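Local coordinates for protein alpha-glucosidase (Bacteroides thetaiotaomicron, PDB 5XFM) that hydrolyses beta-L-arabinopyranosides and alpha-galactosides as a bifunctional, calcium-binding enzyme of glycoside hydrolase family 97, at residues R558-Y563 and V569-Q574; T518-Q523 and T552-T557; W206-E211 and N482-M487. The protein carries 1 engineered substitution. All blocks are in the same frame, centred on the assembly; numbering follows the deposited sequence.

How the interactions relate
Interaction 3 sets a strand of the N-terminal domain against a loop of the catalytic domain, interaction 2 ties the catalytic domain to the start of the C-terminal domain, and interaction 1 lies inside the latter's first hairpin. Interactions 1 and 2 have centres about 10 Å apart and share strand 556-563; Arg572 NH1, from the hairpin, reaches Val520 O at 2.7 Å. Interactions 2 and 3, with centres about 15 Å apart, meet where Gln523 N donates to Asn482 OD1 at 2.8 Å. Interactions 1 and 3, with centres about 16 Å apart, touch through the edge-to-face rings of Tyr563 and Trp206. None of the six segments supplies the calcium ligands Glu174, Glu452 and Glu458.

Interaction 1: R558-Y563 and V569-Q574; sequences RFVDGY and VLARRQ
Val560 and Asp561 direct their backbone N-H groups at one acceptor: Val560 N and Asp561 N each lie 3.0 Å from Val569 O. The bond from Asp561 is nearly straight (171° at the hydrogen), whereas that from Val560 is bent (146°). Val569 N answers with a bond to Asp561 O at 2.8 Å. The Val569 side chain spans both bulge residues. Its CG1, trans to the backbone N (chi1 -169°), rests 3.8 Å from Val560 CB, while its CG2 lies 4.1 Å from Asp561 CB. With an alanine here both methyl branches are gone, and the side chain of Val560 would probably be left with a gap beside it and freer to shift. Beyond the bulge regular pairing resumes, Arg558 N donating to Ala571 O at 2.7 Å and Ala571 N to Arg558 O at 2.9 Å. Between that pair and the bulge, Phe559 and Leu570 form a non-hydrogen-bonded pair on the other face from Val569 and Ala571. The Phe559 ring leans forward along its own strand, and Asp561 N stands over its centre. Further out, Asp561 OD2 bonds to Tyr567 OH, Arg558 NH1 forms a salt bridge with Glu556, and Leu592 and Leu594 pack against Val569. Two residues facing one across antiparallel strands define a classic beta bulge, here in the hairpin of strands 556-563 and 567-574 at the border of the C-terminal domain's antiparallel sheet.

Interaction 2: T518-Q523 and T552-T557; sequences TTVLLQ and TTWDET
Thr552 meets Gln523 through a bridging water, which donates to Thr552 O at 2.6 Å and accepts from Gln523 NE2 at 3.1 Å. The carbonyl carbon of Thr552 lies over one face of the Trp554 indole, displaced toward the rim. Two residues on, Trp554 carries the direct contact, with its CA-CB bond directed at segment 518-523. With CG trans to the carbonyl carbon (chi1 -48°), the indole swings over beside its own backbone N and turns the edge of its five-membered ring to Gln523, whose CG lies in the ring plane 3.9 Å from Trp554 CD1. A bend at chi2 (-90°) carries the glutamine amide past the indole, the two running in opposite directions with their planes nearly perpendicular (85°). At the benzo end of the indole, Trp554 CZ2 lies 4.3 Å from Thr519 O, near the ring plane, and Trp554 CH2 is 4.4 Å from Val520 CG1, a loose apolar approach. Asp555 and Glu556 then form a classic bulge opposite Arg573, and Glu556 makes a salt bridge with Arg573. Arg572 joins the two halves from outside: it makes a cation-pi contact with Trp554, and its NH1 bonds to Leu521 O at the end of helix 512-521. The chemistry is thus mixed: the buried indole contributes apolar packing across the domain junction, while one water links the buried glutamine amide to a backbone carbonyl, and Ser486 OG gives that amide NE2 a further partner.

Interaction 3: W206-E211 and N482-M487; sequences WVLVSE and NTVGSM
Strand 206-212 belongs to the nine-stranded antiparallel sheet of the N-terminal domain, a member of the galactose mutarotase-like clan, and here it faces a loop of the TIM-barrel catalytic domain: Leu208 and Ser210 meet Thr483 and Val484. The contact is small, buried and carried by side chains alone. Leu208 has CG trans to its backbone N (chi1 -177°), which extends the side chain from the sheet, and a single methyl does the touching. That methyl, Leu208 CD2, meets Thr483 CG2 tip to tip at 3.6 Å. It also lies 3.9 Å from Val484 CG1, the valine crossing at a slant. Ser210, two residues along on the same face, adds only a loose approach of its OG to Val484 CG1 at 4.3 Å. The threonine's two branches divide their work: CG2 serves the leucine, while OG1 bonds to Ile272 O in helix 270-274. Ile272 also packs against Leu208, and Thr264 and Leu198 from the neighbouring strands flank that leucine. Thr483 O is held in turn by Lys88 NZ. Within the loop, a side-chain bond spans the turn that presents Thr483 and Val484: Asn482 ND2 donates to Gly485 O at 2.8 Å, bent to 133° at the hydrogen.

Interaction 1: R558-Y563 and V569-Q574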
loop_
_atom_site.group_PDB
_atom_site.type_symbol
_atom_site.label_atom_id
_atom_site.label_comp_id
_atom_site.label_asym_id
_atom_site.label_seq_id
_atom_site.Cartn_x
_atom_site.Cartn_y
_atom_site.Cartn_z
ATOM N N ARG A 558 12.563 5.242 9.999
ATOM C CA ARG A 558 12.453 6.506 10.707
ATOM C C ARG A 558 12.286 7.658 9.718
ATOM O O ARG A 558 13.074 7.814 8.775
ATOM C CB ARG A 558 13.666 6.718 11.617
ATOM C CG ARG A 558 13.778 5.651 12.711
ATOM C CD ARG A 558 13.994 6.224 14.110
ATOM N NE ARG A 558 15.360 6.677 14.357
ATOM C CZ ARG A 558 16.293 5.949 14.967
ATOM N NH1 ARG A 558 16.020 4.719 15.383
ATOM N NH2 ARG A 558 17.508 6.447 15.158
ATOM N N PHE A 559 11.237 8.451 9.930
ATOM C CA PHE A 559 11.010 9.655 9.143
ATOM C C PHE A 559 11.944 10.755 9.615
ATOM O O PHE A 559 11.991 11.081 10.800
ATOM C CB PHE A 559 9.546 10.095 9.238
ATOM C CG PHE A 559 9.247 11.391 8.533
ATOM C CD1 PHE A 559 9.284 11.465 7.147
ATOM C CD2 PHE A 559 8.896 12.526 9.253
ATOM C CE1 PHE A 559 9.000 12.657 6.491
ATOM C CE2 PHE A 559 8.607 13.723 8.606
ATOM C CZ PHE A 559 8.660 13.788 7.221
ATOM N N VAL A 560 12.704 11.307 8.679
ATOM C CA VAL A 560 13.693 12.329 8.992
ATOM C C VAL A 560 13.176 13.717 8.646
ATOM O O VAL A 560 13.195 14.619 9.480
ATOM C CB VAL A 560 15.010 12.073 8.234
ATOM C CG1 VAL A 560 16.069 13.075 8.656
ATOM C CG2 VAL A 560 15.488 10.648 8.473
ATOM N N ASP A 561 12.709 13.887 7.412
ATOM C CA ASP A 561 12.162 15.176 6.996
ATOM C C ASP A 561 11.352 15.019 5.723
ATOM O O ASP A 561 11.402 13.973 5.088
ATOM C CB ASP A 561 13.279 16.203 6.785
ATOM C CG ASP A 561 12.756 17.628 6.714
ATOM O OD1 ASP A 561 11.697 17.902 7.321
ATOM O OD2 ASP A 561 13.399 18.470 6.051
ATOM N N GLY A 562 10.595 16.048 5.353
ATOM C CA GLY A 562 9.861 16.010 4.103
ATOM C C GLY A 562 8.525 16.725 4.080
ATOM O O GLY A 562 8.015 17.194 5.100
ATOM N N TYR A 563 7.965 16.810 2.879
ATOM C CA TYR A 563 6.625 17.328 2.653
ATOM C C TYR A 563 6.095 16.642 1.401
ATOM O O TYR A 563 6.796 16.584 0.374
ATOM C CB TYR A 563 6.640 18.852 2.494
ATOM C CG TYR A 563 5.275 19.502 2.557
ATOM C CD1 TYR A 563 4.786 20.007 3.752
ATOM C CD2 TYR A 563 4.479 19.612 1.428
ATOM C CE1 TYR A 563 3.542 20.600 3.822
ATOM C CE2 TYR A 563 3.234 20.203 1.487
ATOM C CZ TYR A 563 2.772 20.696 2.691
ATOM O OH TYR A 563 1.535 21.288 2.765
ATOM N N VAL A 569 12.658 12.621 2.928
ATOM C CA VAL A 569 13.882 12.148 3.568
ATOM C C VAL A 569 13.567 11.121 4.646
ATOM O O VAL A 569 12.978 11.469 5.683
ATOM C CB VAL A 569 14.672 13.304 4.235
ATOM C CG1 VAL A 569 16.051 12.834 4.660
ATOM C CG2 VAL A 569 14.767 14.511 3.313
ATOM N N LEU A 570 13.934 9.863 4.406
ATOM C CA LEU A 570 13.703 8.825 5.412
ATOM C C LEU A 570 14.876 7.856 5.547
ATOM O O LEU A 570 15.634 7.632 4.599
ATOM C CB LEU A 570 12.406 8.055 5.133
ATOM C CG LEU A 570 12.131 7.253 3.868
ATOM C CD1 LEU A 570 12.713 5.837 3.924
ATOM C CD2 LEU A 570 10.632 7.201 3.673
ATOM N N ALA A 571 15.017 7.297 6.747
ATOM C CA ALA A 571 16.038 6.299 7.023
ATOM C C ALA A 571 15.417 4.954 7.372
ATOM O O ALA A 571 14.462 4.878 8.151
ATOM C CB ALA A 571 16.949 6.765 8.144
ATOM N N ARG A 572 15.973 3.900 6.781
ATOM C CA ARG A 572 15.541 2.528 7.017
ATOM C C ARG A 572 16.725 1.667 7.442
ATOM O O ARG A 572 17.821 1.789 6.895
ATOM C CB ARG A 572 14.884 1.938 5.763
ATOM C CG ARG A 572 13.480 2.441 5.494
ATOM C CD ARG A 572 12.875 1.818 4.238
ATOM N NE ARG A 572 11.428 1.676 4.375
ATOM C CZ ARG A 572 10.527 2.359 3.676
ATOM N NH1 ARG A 572 10.911 3.257 2.786
ATOM N NH2 ARG A 572 9.236 2.154 3.887
ATOM N N ARG A 573 16.495 0.803 8.424
ATOM C CA ARG A 573 17.543 -0.048 8.967
ATOM C C ARG A 573 17.353 -1.504 8.566
ATOM O O ARG A 573 16.229 -2.010 8.566
ATOM C CB ARG A 573 17.589 0.064 10.498
ATOM C CG ARG A 573 18.596 -0.868 11.169
ATOM C CD ARG A 573 18.701 -0.608 12.665
ATOM N NE ARG A 573 17.462 -0.898 13.384
ATOM C CZ ARG A 573 17.114 -2.105 13.823
ATOM N NH1 ARG A 573 17.920 -3.140 13.633
ATOM N NH2 ARG A 573 15.966 -2.276 14.468
ATOM N N GLN A 574 18.445 -2.155 8.171
ATOM C CA GLN A 574 18.448 -3.610 8.049
ATOM C C GLN A 574 19.608 -4.170 8.854
ATOM O O GLN A 574 20.776 -3.869 8.570
ATOM C CB GLN A 574 18.578 -4.095 6.613
ATOM C CG GLN A 574 18.684 -5.622 6.577
ATOM C CD GLN A 574 18.874 -6.171 5.189
ATOM O OE1 GLN A 574 19.948 -6.030 4.607
ATOM N NE2 GLN A 574 17.825 -6.777 4.632
#

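Interaction 2: T518-Q523 and T552-T557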
loop_
_atom_site.group_PDB
_atom_site.type_symbol
_atom_site.label_atom_id
_atom_site.label_comp_id
_atom_site.label_asym_id
_atom_site.label_seq_id
_atom_site.Cartn_x
_atom_site.Cartn_y
_atom_site.Cartn_z
ATOM N N THR A 518 15.328 5.748 -4.575
ATOM C CA THR A 518 13.979 5.215 -4.708
ATOM C C THR A 518 13.880 3.732 -4.293
ATOM O O THR A 518 12.813 3.257 -3.904
ATOM C CB THR A 518 13.495 5.420 -6.174
ATOM O OG1 THR A 518 12.885 6.711 -6.295
ATOM C CG2 THR A 518 12.505 4.359 -6.621
ATOM N N THR A 519 14.997 3.009 -4.319
ATOM C CA THR A 519 14.991 1.624 -3.844
ATOM C C THR A 519 14.842 1.554 -2.323
ATOM O O THR A 519 14.418 0.537 -1.766
ATOM C CB THR A 519 16.269 0.857 -4.282
ATOM O OG1 THR A 519 17.423 1.389 -3.615
ATOM C CG2 THR A 519 16.453 0.952 -5.797
ATOM N N VAL A 520 15.184 2.646 -1.653
ATOM C CA VAL A 520 15.034 2.723 -0.213
ATOM C C VAL A 520 13.709 3.393 0.154
ATOM O O VAL A 520 13.049 3.006 1.122
ATOM C CB VAL A 520 16.214 3.479 0.417
ATOM C CG1 VAL A 520 16.024 3.606 1.913
ATOM C CG2 VAL A 520 17.513 2.752 0.113
ATOM N N LEU A 521 13.320 4.397 -0.623
ATOM C CA LEU A 521 12.076 5.112 -0.370
ATOM C C LEU A 521 10.834 4.233 -0.519
ATOM O O LEU A 521 9.934 4.291 0.314
ATOM C CB LEU A 521 11.958 6.315 -1.304
ATOM C CG LEU A 521 12.983 7.421 -1.053
ATOM C CD1 LEU A 521 12.843 8.535 -2.081
ATOM C CD2 LEU A 521 12.858 7.961 0.360
ATOM N N LEU A 522 10.789 3.422 -1.573
ATOM C CA LEU A 522 9.598 2.627 -1.877
ATOM C C LEU A 522 9.769 1.159 -1.460
ATOM O O LEU A 522 10.602 0.442 -2.018
ATOM C CB LEU A 522 9.273 2.721 -3.377
ATOM C CG LEU A 522 9.273 4.127 -3.995
ATOM C CD1 LEU A 522 8.804 4.111 -5.448
ATOM C CD2 LEU A 522 8.426 5.093 -3.174
ATOM N N GLN A 523 8.938 0.709 -0.520
ATOM C CA GLN A 523 9.092 -0.609 0.107
ATOM C C GLN A 523 8.189 -1.700 -0.487
ATOM O O GLN A 523 6.986 -1.498 -0.697
ATOM C CB GLN A 523 8.834 -0.485 1.620
ATOM C CG GLN A 523 8.813 -1.796 2.393
ATOM C CD GLN A 523 7.416 -2.397 2.445
ATOM O OE1 GLN A 523 6.424 -1.678 2.591
ATOM N NE2 GLN A 523 7.331 -3.718 2.315
ATOM N N THR A 552 15.593 -5.442 0.485
ATOM C CA THR A 552 14.178 -5.236 0.185
ATOM C C THR A 552 13.325 -5.387 1.452
ATOM O O THR A 552 12.117 -5.189 1.417
ATOM C CB THR A 552 13.656 -6.208 -0.906
ATOM O OG1 THR A 552 13.586 -7.543 -0.394
ATOM C CG2 THR A 552 14.549 -6.177 -2.137
ATOM N N THR A 553 13.961 -5.757 2.562
ATOM C CA THR A 553 13.258 -5.956 3.834
ATOM C C THR A 553 13.897 -5.106 4.928
ATOM O O THR A 553 15.084 -4.787 4.862
ATOM C CB THR A 553 13.278 -7.430 4.270
ATOM O OG1 THR A 553 14.634 -7.862 4.422
ATOM C CG2 THR A 553 12.582 -8.303 3.229
ATOM N N TRP A 554 13.123 -4.755 5.950
ATOM C CA TRP A 554 13.606 -3.788 6.926
ATOM C C TRP A 554 13.272 -4.145 8.367
ATOM O O TRP A 554 12.281 -4.815 8.643
ATOM C CB TRP A 554 13.036 -2.409 6.597
ATOM C CG TRP A 554 13.190 -2.047 5.149
ATOM C CD1 TRP A 554 12.220 -2.082 4.191
ATOM C CD2 TRP A 554 14.386 -1.608 4.494
ATOM N NE1 TRP A 554 12.733 -1.684 2.982
ATOM C CE2 TRP A 554 14.061 -1.386 3.139
ATOM C CE3 TRP A 554 15.697 -1.375 4.920
ATOM C CZ2 TRP A 554 15.000 -0.947 2.206
ATOM C CZ3 TRP A 554 16.631 -0.933 3.990
ATOM C CH2 TRP A 554 16.274 -0.723 2.649
ATOM N N ASP A 555 14.123 -3.701 9.282
ATOM C CA ASP A 555 13.879 -3.887 10.703
ATOM C C ASP A 555 13.240 -2.656 11.339
ATOM O O ASP A 555 12.581 -2.760 12.374
ATOM C CB ASP A 555 15.180 -4.240 11.428
ATOM C CG ASP A 555 15.616 -5.661 11.162
ATOM O OD1 ASP A 555 14.791 -6.575 11.381
ATOM O OD2 ASP A 555 16.775 -5.869 10.743
ATOM N N GLU A 556 13.420 -1.500 10.709
ATOM C CA GLU A 556 12.977 -0.235 11.287
ATOM C C GLU A 556 12.971 0.890 10.247
ATOM O O GLU A 556 13.785 0.901 9.317
ATOM C CB GLU A 556 13.873 0.148 12.468
ATOM C CG GLU A 556 13.388 1.344 13.280
ATOM C CD GLU A 556 14.406 1.792 14.311
ATOM O OE1 GLU A 556 15.380 1.043 14.556
ATOM O OE2 GLU A 556 14.236 2.900 14.868
ATOM N N THR A 557 12.036 1.823 10.397
ATOM C CA THR A 557 11.929 2.955 9.487
ATOM C C THR A 557 11.747 4.236 10.288
ATOM O O THR A 557 10.875 4.319 11.151
ATOM C CB THR A 557 10.752 2.789 8.505
ATOM O OG1 THR A 557 11.005 1.676 7.637
ATOM C CG2 THR A 557 10.564 4.049 7.663
HETATM O O HOH W 1 9.993 -5.121 2.899
#

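Interaction 3: W206-E211 and N482-M487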
loop_
_atom_site.group_PDB
_atom_site.type_symbol
_atom_site.label_atom_id
_atom_site.label_comp_id
_atom_site.label_asym_id
_atom_site.label_seq_id
_atom_site.Cartn_x
_atom_site.Cartn_y
_atom_site.Cartn_z
ATOM N N TRP A 206 -1.702 16.560 10.674
ATOM C CA TRP A 206 -2.082 15.668 9.588
ATOM C C TRP A 206 -2.998 14.522 10.018
ATOM O O TRP A 206 -2.902 14.003 11.138
ATOM C CB TRP A 206 -0.825 15.083 8.929
ATOM C CG TRP A 206 0.170 16.113 8.464
ATOM C CD1 TRP A 206 1.125 16.734 9.218
ATOM C CD2 TRP A 206 0.294 16.648 7.139
ATOM N NE1 TRP A 206 1.841 17.613 8.442
ATOM C CE2 TRP A 206 1.351 17.578 7.162
ATOM C CE3 TRP A 206 -0.382 16.423 5.933
ATOM C CZ2 TRP A 206 1.747 18.289 6.024
ATOM C CZ3 TRP A 206 0.012 17.125 4.806
ATOM C CH2 TRP A 206 1.066 18.050 4.861
ATOM N N VAL A 207 -3.858 14.112 9.091
ATOM C CA VAL A 207 -4.737 12.962 9.275
ATOM C C VAL A 207 -4.724 12.032 8.047
ATOM O O VAL A 207 -4.898 12.481 6.930
ATOM C CB VAL A 207 -6.180 13.406 9.542
ATOM C CG1 VAL A 207 -7.115 12.200 9.540
ATOM C CG2 VAL A 207 -6.274 14.177 10.865
ATOM N N LEU A 208 -4.501 10.740 8.259
ATOM C CA LEU A 208 -4.608 9.742 7.198
ATOM C C LEU A 208 -5.749 8.765 7.470
ATOM O O LEU A 208 -5.740 8.048 8.473
ATOM C CB LEU A 208 -3.303 8.969 7.059
ATOM C CG LEU A 208 -3.251 7.935 5.931
ATOM C CD1 LEU A 208 -3.109 8.586 4.548
ATOM C CD2 LEU A 208 -2.146 6.919 6.188
ATOM N N VAL A 209 -6.729 8.741 6.575
ATOM C CA VAL A 209 -7.891 7.862 6.701
ATOM C C VAL A 209 -7.726 6.609 5.842
ATOM O O VAL A 209 -7.430 6.705 4.652
ATOM C CB VAL A 209 -9.185 8.599 6.293
ATOM C CG1 VAL A 209 -10.361 7.651 6.220
ATOM C CG2 VAL A 209 -9.463 9.752 7.258
ATOM N N SER A 210 -7.898 5.435 6.439
ATOM C CA SER A 210 -7.838 4.203 5.655
ATOM C C SER A 210 -8.703 3.109 6.268
ATOM O O SER A 210 -9.565 3.384 7.095
ATOM C CB SER A 210 -6.395 3.719 5.520
ATOM O OG SER A 210 -6.262 2.839 4.416
ATOM N N GLU A 211 -8.486 1.871 5.847
ATOM C CA GLU A 211 -9.176 0.745 6.462
ATOM C C GLU A 211 -8.293 -0.494 6.391
ATOM O O GLU A 211 -7.476 -0.638 5.473
ATOM C CB GLU A 211 -10.524 0.483 5.779
ATOM C CG GLU A 211 -10.411 -0.254 4.458
ATOM C CD GLU A 211 -11.754 -0.561 3.827
ATOM O OE1 GLU A 211 -12.753 -0.665 4.567
ATOM O OE2 GLU A 211 -11.800 -0.696 2.582
ATOM N N ASN A 482 2.113 3.883 0.133
ATOM C CA ASN A 482 3.059 2.878 0.597
ATOM C C ASN A 482 3.132 2.770 2.131
ATOM O O ASN A 482 3.587 1.754 2.670
ATOM C CB ASN A 482 4.434 3.174 -0.023
ATOM C CG ASN A 482 5.387 2.000 0.057
ATOM O OD1 ASN A 482 6.602 2.179 0.086
ATOM N ND2 ASN A 482 4.841 0.789 0.096
ATOM N N THR A 483 2.662 3.800 2.838
ATOM C CA THR A 483 2.709 3.803 4.302
ATOM C C THR A 483 1.760 2.769 4.918
ATOM O O THR A 483 1.988 2.302 6.031
ATOM C CB THR A 483 2.383 5.216 4.893
ATOM O OG1 THR A 483 2.942 5.335 6.201
ATOM C CG2 THR A 483 0.883 5.477 4.978
ATOM N N VAL A 484 0.686 2.422 4.219
ATOM C CA VAL A 484 -0.248 1.434 4.751
ATOM C C VAL A 484 -0.010 0.035 4.196
ATOM O O VAL A 484 -0.712 -0.905 4.571
ATOM C CB VAL A 484 -1.719 1.817 4.460
ATOM C CG1 VAL A 484 -2.048 3.182 5.057
ATOM C CG2 VAL A 484 -1.983 1.801 2.969
ATOM N N GLY A 485 0.962 -0.117 3.301
ATOM C CA GLY A 485 1.208 -1.430 2.733
ATOM C C GLY A 485 2.227 -1.532 1.614
ATOM O O GLY A 485 2.597 -0.530 0.991
ATOM N N SER A 486 2.659 -2.766 1.350
ATOM C CA SER A 486 3.635 -3.051 0.305
ATOM C C SER A 486 3.183 -2.525 -1.042
ATOM O O SER A 486 2.036 -2.718 -1.450
ATOM C CB SER A 486 3.901 -4.555 0.199
ATOM O OG SER A 486 4.550 -5.054 1.345
ATOM N N MET A 487 4.108 -1.874 -1.733
ATOM C CA MET A 487 3.842 -1.294 -3.043
ATOM C C MET A 487 4.832 -1.820 -4.082
ATOM O O MET A 487 6.013 -1.472 -4.053
ATOM C CB MET A 487 3.917 0.228 -2.961
ATOM C CG MET A 487 3.544 0.959 -4.226
ATOM S SD MET A 487 3.636 2.736 -3.957
ATOM C CE MET A 487 5.397 2.958 -3.698
#